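Long-range contacts in putative beta-glucosidase (Bifidobacterium adolescentis, PDB 5WAB), which hydrolyses the beta-glucosidic bonds of terminal, non-reducing glucose residues and may also release arabinopyranose from a ginsenoside: residues A[35-40]-A[280-285]; A[375-380]-A[391-396]. All coordinates share one frame; numbering follows the deposited sequence.

Contact 1 (A[35-40]-A[280-285])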
ATOM      1  N   LYS A  35      14.752 -34.127 -13.017  1.00 24.63           N
ATOM      2  CA  LYS A  35      15.917 -33.856 -12.194  1.00 23.22           C
ATOM      3  C   LYS A  35      15.507 -33.209 -10.879  1.00 23.30           C
ATOM      4  O   LYS A  35      16.292 -32.487 -10.259  1.00 23.09           O
ATOM      5  CB  LYS A  35      16.933 -33.007 -12.953  1.00 22.51           C
ATOM      6  CG  LYS A  35      17.451 -33.737 -14.183  1.00 21.94           C
ATOM      7  CD  LYS A  35      18.640 -33.053 -14.809  1.00 25.19           C
ATOM      8  CE  LYS A  35      19.220 -33.902 -15.908  1.00 25.92           C
ATOM      9  NZ  LYS A  35      20.393 -33.235 -16.523  1.00 27.90           N
ATOM     10  N   GLY A  36      14.272 -33.467 -10.452  1.00 24.00           N
ATOM     11  CA  GLY A  36      13.813 -33.054  -9.143  1.00 24.36           C
ATOM     12  C   GLY A  36      13.478 -31.593  -8.984  1.00 24.33           C
ATOM     13  O   GLY A  36      13.560 -31.067  -7.870  1.00 24.68           O
ATOM     14  N   ILE A  37      13.107 -30.917 -10.063  1.00 24.15           N
ATOM     15  CA  ILE A  37      12.711 -29.517 -10.016  1.00 24.89           C
ATOM     16  C   ILE A  37      11.255 -29.423 -10.457  1.00 23.18           C
ATOM     17  O   ILE A  37      10.962 -29.352 -11.652  1.00 23.74           O
ATOM     18  CB  ILE A  37      13.620 -28.644 -10.895  1.00 27.38           C
ATOM     19  CG1 ILE A  37      15.078 -28.821 -10.478  1.00 26.23           C
ATOM     20  CG2 ILE A  37      13.213 -27.182 -10.776  1.00 31.31           C
ATOM     21  CD1 ILE A  37      16.032 -27.974 -11.281  1.00 27.46           C
ATOM     22  N   PRO A  38      10.315 -29.415  -9.518  1.00 21.97           N
ATOM     23  CA  PRO A  38       8.900 -29.346  -9.896  1.00 22.14           C
ATOM     24  C   PRO A  38       8.508 -27.956 -10.363  1.00 22.02           C
ATOM     25  O   PRO A  38       9.061 -26.945  -9.922  1.00 21.54           O
ATOM     26  CB  PRO A  38       8.165 -29.723  -8.605  1.00 21.36           C
ATOM     27  CG  PRO A  38       9.201 -30.441  -7.766  1.00 23.24           C
ATOM     28  CD  PRO A  38      10.496 -29.774  -8.102  1.00 22.14           C
ATOM     29  N   GLY A  39       7.546 -27.914 -11.280  1.00 22.92           N
ATOM     30  CA  GLY A  39       7.039 -26.648 -11.764  1.00 23.40           C
ATOM     31  C   GLY A  39       5.860 -26.180 -10.937  1.00 24.10           C
ATOM     32  O   GLY A  39       4.706 -26.332 -11.344  1.00 25.20           O
ATOM     33  N   TYR A  40       6.148 -25.617  -9.767  1.00 23.29           N
ATOM     34  CA  TYR A  40       5.111 -25.203  -8.835  1.00 23.61           C
ATOM     35  C   TYR A  40       4.251 -24.091  -9.430  1.00 25.34           C
ATOM     36  O   TYR A  40       4.691 -23.312 -10.279  1.00 25.14           O
ATOM     37  CB  TYR A  40       5.736 -24.718  -7.528  1.00 23.45           C
ATOM     38  CG  TYR A  40       6.460 -25.780  -6.723  1.00 22.73           C
ATOM     39  CD1 TYR A  40       5.919 -27.048  -6.561  1.00 22.54           C
ATOM     40  CD2 TYR A  40       7.684 -25.505  -6.117  1.00 20.52           C
ATOM     41  CE1 TYR A  40       6.572 -28.011  -5.820  1.00 21.69           C
ATOM     42  CE2 TYR A  40       8.344 -26.461  -5.374  1.00 22.11           C
ATOM     43  CZ  TYR A  40       7.783 -27.716  -5.230  1.00 22.36           C
ATOM     44  OH  TYR A  40       8.432 -28.683  -4.498  1.00 22.08           O
ATOM     45  N   GLY A 280      19.048 -19.331  -9.355  1.00 23.32           N
ATOM     46  CA  GLY A 280      18.058 -18.669  -8.526  1.00 23.24           C
ATOM     47  C   GLY A 280      16.698 -19.330  -8.628  1.00 24.89           C
ATOM     48  O   GLY A 280      15.992 -19.474  -7.627  1.00 25.08           O
ATOM     49  N   MET A 281      16.330 -19.772  -9.836  1.00 20.48           N
ATOM     50  CA  MET A 281      15.062 -20.470 -10.015  1.00 19.81           C
ATOM     51  C   MET A 281      15.077 -21.824  -9.321  1.00 20.81           C
ATOM     52  O   MET A 281      14.031 -22.281  -8.844  1.00 20.17           O
ATOM     53  CB  MET A 281      14.756 -20.632 -11.501  1.00 19.15           C
ATOM     54  CG  MET A 281      14.535 -19.315 -12.226  1.00 20.30           C
ATOM     55  SD  MET A 281      13.435 -18.184 -11.344  1.00 20.20           S
ATOM     56  CE  MET A 281      11.929 -19.159 -11.234  1.00 20.92           C
ATOM     57  N   VAL A 282      16.243 -22.480  -9.273  1.00 20.73           N
ATOM     58  CA  VAL A 282      16.380 -23.707  -8.493  1.00 21.43           C
ATOM     59  C   VAL A 282      16.244 -23.404  -7.007  1.00 22.35           C
ATOM     60  O   VAL A 282      15.562 -24.128  -6.273  1.00 25.49           O
ATOM     61  CB  VAL A 282      17.720 -24.401  -8.805  1.00 22.98           C
ATOM     62  CG1 VAL A 282      17.882 -25.649  -7.954  1.00 23.46           C
ATOM     63  CG2 VAL A 282      17.810 -24.753 -10.276  1.00 23.30           C
ATOM     64  N   ASP A 283      16.875 -22.319  -6.544  1.00 22.72           N
ATOM     65  CA  ASP A 283      16.784 -21.943  -5.134  1.00 23.84           C
ATOM     66  C   ASP A 283      15.352 -21.633  -4.728  1.00 23.96           C
ATOM     67  O   ASP A 283      14.941 -21.942  -3.603  1.00 24.70           O
ATOM     68  CB  ASP A 283      17.674 -20.733  -4.844  1.00 23.68           C
ATOM     69  CG  ASP A 283      19.148 -21.053  -4.935  1.00 24.36           C
ATOM     70  OD1 ASP A 283      19.518 -22.222  -4.718  1.00 26.46           O
ATOM     71  OD2 ASP A 283      19.938 -20.132  -5.222  1.00 25.48           O
ATOM     72  N   LEU A 284      14.580 -21.012  -5.624  1.00 22.08           N
ATOM     73  CA  LEU A 284      13.176 -20.739  -5.332  1.00 19.58           C
ATOM     74  C   LEU A 284      12.407 -22.030  -5.091  1.00 18.89           C
ATOM     75  O   LEU A 284      11.614 -22.131  -4.148  1.00 20.73           O
ATOM     76  CB  LEU A 284      12.541 -19.943  -6.467  1.00 18.86           C
ATOM     77  CG  LEU A 284      11.045 -19.698  -6.272  1.00 17.43           C
ATOM     78  CD1 LEU A 284      10.791 -18.916  -4.990  1.00 17.70           C
ATOM     79  CD2 LEU A 284      10.471 -18.990  -7.474  1.00 14.48           C
ATOM     80  N   VAL A 285      12.613 -23.028  -5.950  1.00 19.76           N
ATOM     81  CA  VAL A 285      11.955 -24.317  -5.756  1.00 19.18           C
ATOM     82  C   VAL A 285      12.365 -24.927  -4.423  1.00 19.56           C
ATOM     83  O   VAL A 285      11.524 -25.433  -3.672  1.00 20.81           O
ATOM     84  CB  VAL A 285      12.263 -25.257  -6.938  1.00 19.02           C
ATOM     85  CG1 VAL A 285      11.861 -26.686  -6.609  1.00 17.12           C
ATOM     86  CG2 VAL A 285      11.523 -24.787  -8.190  1.00 16.38           C
TER
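Lys35 NZ is the best-held polar atom here, gripped twice: by a salt bridge to Glu16 OE1 and by a hydrogen bond to the carbonyl oxygen of Asp11. Both partners lie outside the interface, and they tie residues 35-40 back to the N-terminal part of the chain. Gly36, with its positive phi of 76°, then leads the loop past helix 271-292, where Gly36 O accepts a hydrogen bond from Arg289 NH2.

The contact itself is made by Ile37, Pro38 and Tyr40, which meet one side of the helix at Val282 and Val285. Ile37 runs across both valines at about a right angle and divides its branches between them. Its long branch, with CG1 beside the backbone N (chi1 -56°) and fully extended, brings Ile37 CD1 to 3.8 Å from Val282 CG2. The short branch, anti to that nitrogen, places Ile37 CG2 3.9 Å from Val285 CG2. Val285 splits its own methyls in the same way: CG2 serves Ile37, whereas Val285 CG1 touches Pro38 CD and Tyr40 CE2, 3.7 Å from each. The Tyr40 ring meets this methyl obliquely; at its edge, in plane, lies Val285 O, 3.8 Å from Tyr40 CE2. Over one face, toward the rim, sits Pro38 O. An alanine in place of Val285 would lose both methyls, and with them contacts to Ile37, Pro38 and Tyr40, and would probably loosen the loop against the helix.

Leu284 O and Val285 O share the single hydroxyl proton of Thr288. Since no hydrogen bond joins 35-40 to 280-285, the loop leading into barrel strand 41-44 is fitted to the helix by the shape of its apolar groups, with directional bonds supplied by residues at the margins.

Contact 2 (A[375-380]-A[391-396])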
ATOM      1  N   PHE A 375     -35.107  -1.005   4.904  1.00 41.22           N
ATOM      2  CA  PHE A 375     -34.159  -0.872   3.812  1.00 38.61           C
ATOM      3  C   PHE A 375     -34.822  -0.269   2.585  1.00 39.43           C
ATOM      4  O   PHE A 375     -35.970  -0.590   2.264  1.00 39.37           O
ATOM      5  CB  PHE A 375     -33.539  -2.221   3.454  1.00 37.54           C
ATOM      6  CG  PHE A 375     -32.690  -2.187   2.218  1.00 35.53           C
ATOM      7  CD1 PHE A 375     -31.477  -1.521   2.211  1.00 33.81           C
ATOM      8  CD2 PHE A 375     -33.088  -2.860   1.075  1.00 35.41           C
ATOM      9  CE1 PHE A 375     -30.689  -1.499   1.078  1.00 32.71           C
ATOM     10  CE2 PHE A 375     -32.303  -2.851  -0.058  1.00 34.41           C
ATOM     11  CZ  PHE A 375     -31.103  -2.166  -0.060  1.00 33.04           C
ATOM     12  N   ALA A 376     -34.089   0.611   1.908  1.00 38.95           N
ATOM     13  CA  ALA A 376     -34.499   1.156   0.637  1.00 39.15           C
ATOM     14  C   ALA A 376     -33.241   1.240  -0.220  1.00 37.17           C
ATOM     15  O   ALA A 376     -32.225   1.802   0.229  1.00 34.72           O
ATOM     16  CB  ALA A 376     -35.155   2.532   0.775  1.00 40.44           C
ATOM     17  N   PRO A 377     -33.259   0.679  -1.432  1.00 38.82           N
ATOM     18  CA  PRO A 377     -32.054   0.758  -2.278  1.00 37.57           C
ATOM     19  C   PRO A 377     -31.643   2.187  -2.580  1.00 37.70           C
ATOM     20  O   PRO A 377     -30.448   2.501  -2.573  1.00 36.32           O
ATOM     21  CB  PRO A 377     -32.466  -0.001  -3.549  1.00 37.71           C
ATOM     22  CG  PRO A 377     -33.630  -0.851  -3.135  1.00 39.37           C
ATOM     23  CD  PRO A 377     -34.347  -0.070  -2.079  1.00 40.24           C
ATOM     24  N   GLY A 378     -32.606   3.066  -2.828  1.00 39.41           N
ATOM     25  CA  GLY A 378     -32.317   4.464  -3.129  1.00 39.71           C
ATOM     26  C   GLY A 378     -31.787   4.723  -4.512  1.00 40.52           C
ATOM     27  O   GLY A 378     -32.276   5.616  -5.209  1.00 41.09           O
ATOM     28  N   PHE A 379     -30.793   3.951  -4.939  1.00 40.01           N
ATOM     29  CA  PHE A 379     -30.166   4.144  -6.236  1.00 39.78           C
ATOM     30  C   PHE A 379     -29.669   2.796  -6.736  1.00 39.92           C
ATOM     31  O   PHE A 379     -29.643   1.806  -6.001  1.00 39.63           O
ATOM     32  CB  PHE A 379     -29.028   5.169  -6.155  1.00 38.61           C
ATOM     33  CG  PHE A 379     -27.977   4.828  -5.134  1.00 38.55           C
ATOM     34  CD1 PHE A 379     -26.855   4.092  -5.485  1.00 37.56           C
ATOM     35  CD2 PHE A 379     -28.110   5.241  -3.819  1.00 39.55           C
ATOM     36  CE1 PHE A 379     -25.890   3.779  -4.546  1.00 36.45           C
ATOM     37  CE2 PHE A 379     -27.148   4.928  -2.875  1.00 38.40           C
ATOM     38  CZ  PHE A 379     -26.039   4.198  -3.238  1.00 36.50           C
ATOM     39  N   THR A 380     -29.279   2.765  -8.002  1.00 41.64           N
ATOM     40  CA  THR A 380     -28.719   1.568  -8.606  1.00 43.57           C
ATOM     41  C   THR A 380     -27.212   1.710  -8.776  1.00 42.89           C
ATOM     42  O   THR A 380     -26.668   2.816  -8.826  1.00 42.54           O
ATOM     43  CB  THR A 380     -29.388   1.286  -9.952  1.00 46.68           C
ATOM     44  OG1 THR A 380     -29.313   2.454 -10.776  1.00 34.56           O
ATOM     45  CG2 THR A 380     -30.843   0.912  -9.741  1.00 35.52           C
ATOM     46  N   GLU A 391     -35.766   6.868  -5.285  1.00 44.84           N
ATOM     47  CA  GLU A 391     -35.385   8.021  -4.475  1.00 45.35           C
ATOM     48  C   GLU A 391     -36.492   8.394  -3.498  1.00 46.44           C
ATOM     49  O   GLU A 391     -36.225   8.673  -2.323  1.00 44.83           O
ATOM     50  CB  GLU A 391     -35.043   9.195  -5.392  1.00 46.81           C
ATOM     51  CG  GLU A 391     -34.560  10.454  -4.700  1.00 47.30           C
ATOM     52  CD  GLU A 391     -34.061  11.492  -5.695  1.00 47.84           C
ATOM     53  OE1 GLU A 391     -33.192  11.146  -6.524  1.00 45.97           O
ATOM     54  OE2 GLU A 391     -34.557  12.642  -5.670  1.00 49.76           O
ATOM     55  N   ALA A 392     -37.744   8.389  -3.964  1.00 48.61           N
ATOM     56  CA  ALA A 392     -38.870   8.719  -3.097  1.00 50.07           C
ATOM     57  C   ALA A 392     -39.065   7.672  -2.005  1.00 49.97           C
ATOM     58  O   ALA A 392     -39.402   8.017  -0.866  1.00 50.80           O
ATOM     59  CB  ALA A 392     -40.144   8.874  -3.927  1.00 52.14           C
ATOM     60  N   GLU A 393     -38.886   6.389  -2.334  1.00 50.32           N
ATOM     61  CA  GLU A 393     -38.987   5.352  -1.311  1.00 50.75           C
ATOM     62  C   GLU A 393     -37.945   5.558  -0.221  1.00 48.29           C
ATOM     63  O   GLU A 393     -38.240   5.398   0.970  1.00 48.59           O
ATOM     64  CB  GLU A 393     -38.828   3.962  -1.930  1.00 52.30           C
ATOM     65  CG  GLU A 393     -38.927   2.841  -0.894  1.00 54.23           C
ATOM     66  CD  GLU A 393     -38.286   1.539  -1.343  1.00 54.12           C
ATOM     67  OE1 GLU A 393     -37.716   1.493  -2.457  1.00 53.36           O
ATOM     68  OE2 GLU A 393     -38.342   0.561  -0.566  1.00 54.29           O
ATOM     69  N   ALA A 394     -36.720   5.928  -0.609  1.00 45.37           N
ATOM     70  CA  ALA A 394     -35.673   6.151   0.381  1.00 43.60           C
ATOM     71  C   ALA A 394     -35.987   7.358   1.249  1.00 45.14           C
ATOM     72  O   ALA A 394     -35.548   7.418   2.401  1.00 44.17           O
ATOM     73  CB  ALA A 394     -34.317   6.323  -0.303  1.00 41.55           C
ATOM     74  N   VAL A 395     -36.726   8.331   0.713  1.00 47.43           N
ATOM     75  CA  VAL A 395     -37.123   9.483   1.516  1.00 50.17           C
ATOM     76  C   VAL A 395     -38.212   9.092   2.508  1.00 53.34           C
ATOM     77  O   VAL A 395     -38.224   9.567   3.649  1.00 54.22           O
ATOM     78  CB  VAL A 395     -37.555  10.657   0.619  1.00 47.70           C
ATOM     79  CG1 VAL A 395     -38.137  11.778   1.466  1.00 50.12           C
ATOM     80  CG2 VAL A 395     -36.373  11.175  -0.176  1.00 46.07           C
ATOM     81  N   GLU A 396     -39.168   8.253   2.087  1.00 55.92           N
ATOM     82  CA  GLU A 396     -40.192   7.806   3.029  1.00 59.25           C
ATOM     83  C   GLU A 396     -39.566   6.985   4.146  1.00 58.66           C
ATOM     84  O   GLU A 396     -39.966   7.097   5.311  1.00 59.71           O
ATOM     85  CB  GLU A 396     -41.267   6.999   2.304  1.00 61.79           C
ATOM     86  CG  GLU A 396     -42.221   7.855   1.498  1.00 65.98           C
ATOM     87  CD  GLU A 396     -43.103   8.719   2.379  1.00 70.00           C
ATOM     88  OE1 GLU A 396     -43.558   8.229   3.436  1.00 71.10           O
ATOM     89  OE2 GLU A 396     -43.326   9.893   2.023  1.00 71.91           O
TER
HETATM   90  O   HOH W   1     -35.629   2.809  -2.565  1.00 26.51           O
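The end of edge strand 373-376 and the turn after it run close beside helix 388-399, with the CA atoms of Ala376 and Ala394 5.1 Å apart and those of Gly378 and Glu391 4.9 Å apart. Small residues permit this approach. Ala376 points its methyl straight at the helix, and Ala376 CB lies 3.7 Å from Ala394 CA. The Ala394 methyl, CB, reaches back toward the strand and meets Gly378 CA at 3.9 Å. A positive phi of 75° at Gly378, a value that favours glycine, turns the chain here.

Glu393, partly exposed, adds the polar part of the contact. Its CG is anti to the backbone N (chi1 180°) and the chain stays extended beyond, so that the side chain crosses Pro377 obliquely and Glu393 CD lies 3.9 Å from Ala376 CB. Glu393 OE1 comes to 3.7 Å from Pro377 CD. The same oxygen, Glu393 OE1, takes a hydrogen bond from a water, 2.5 Å away, which in turn accepts a hydrogen bond from Gly378 N at 3.0 Å; the carboxylate's charge would be expected to strengthen this bridge. Phe375 points the other way, and one face of its ring lies beneath Pro377 N.

On the sheet side, Ala376 pairs through its backbone with Val336 and Gly338, while Leu433 of helix 428-438 packs on both Ala394 and Glu391. Strand 373-376, helix 388-399 and strand 403-409 form a beta-alpha-beta crossover that passes over parallel strand 334-337, as is characteristic of the alpha/beta C-terminal domain of family 3 glycoside hydrolases.

Contacts 1 and 2 follow each other along the chain and do not touch: their centres lie about 57 Å apart, and their nearest atoms about 41 Å. They belong to different domains, contact 1 to the TIM-barrel N-terminal domain and contact 2 to the alpha/beta C-terminal domain, and their centres lie about 30 Å and about 35 Å from the centre of the chain. Each sets a segment at one end of a parallel strand against a helix, but the first does so with branched apolar groups and the second with alanine, glycine and a bridging water. In this family the active site generally forms between these two domains, whereas each contact is packing within one of them.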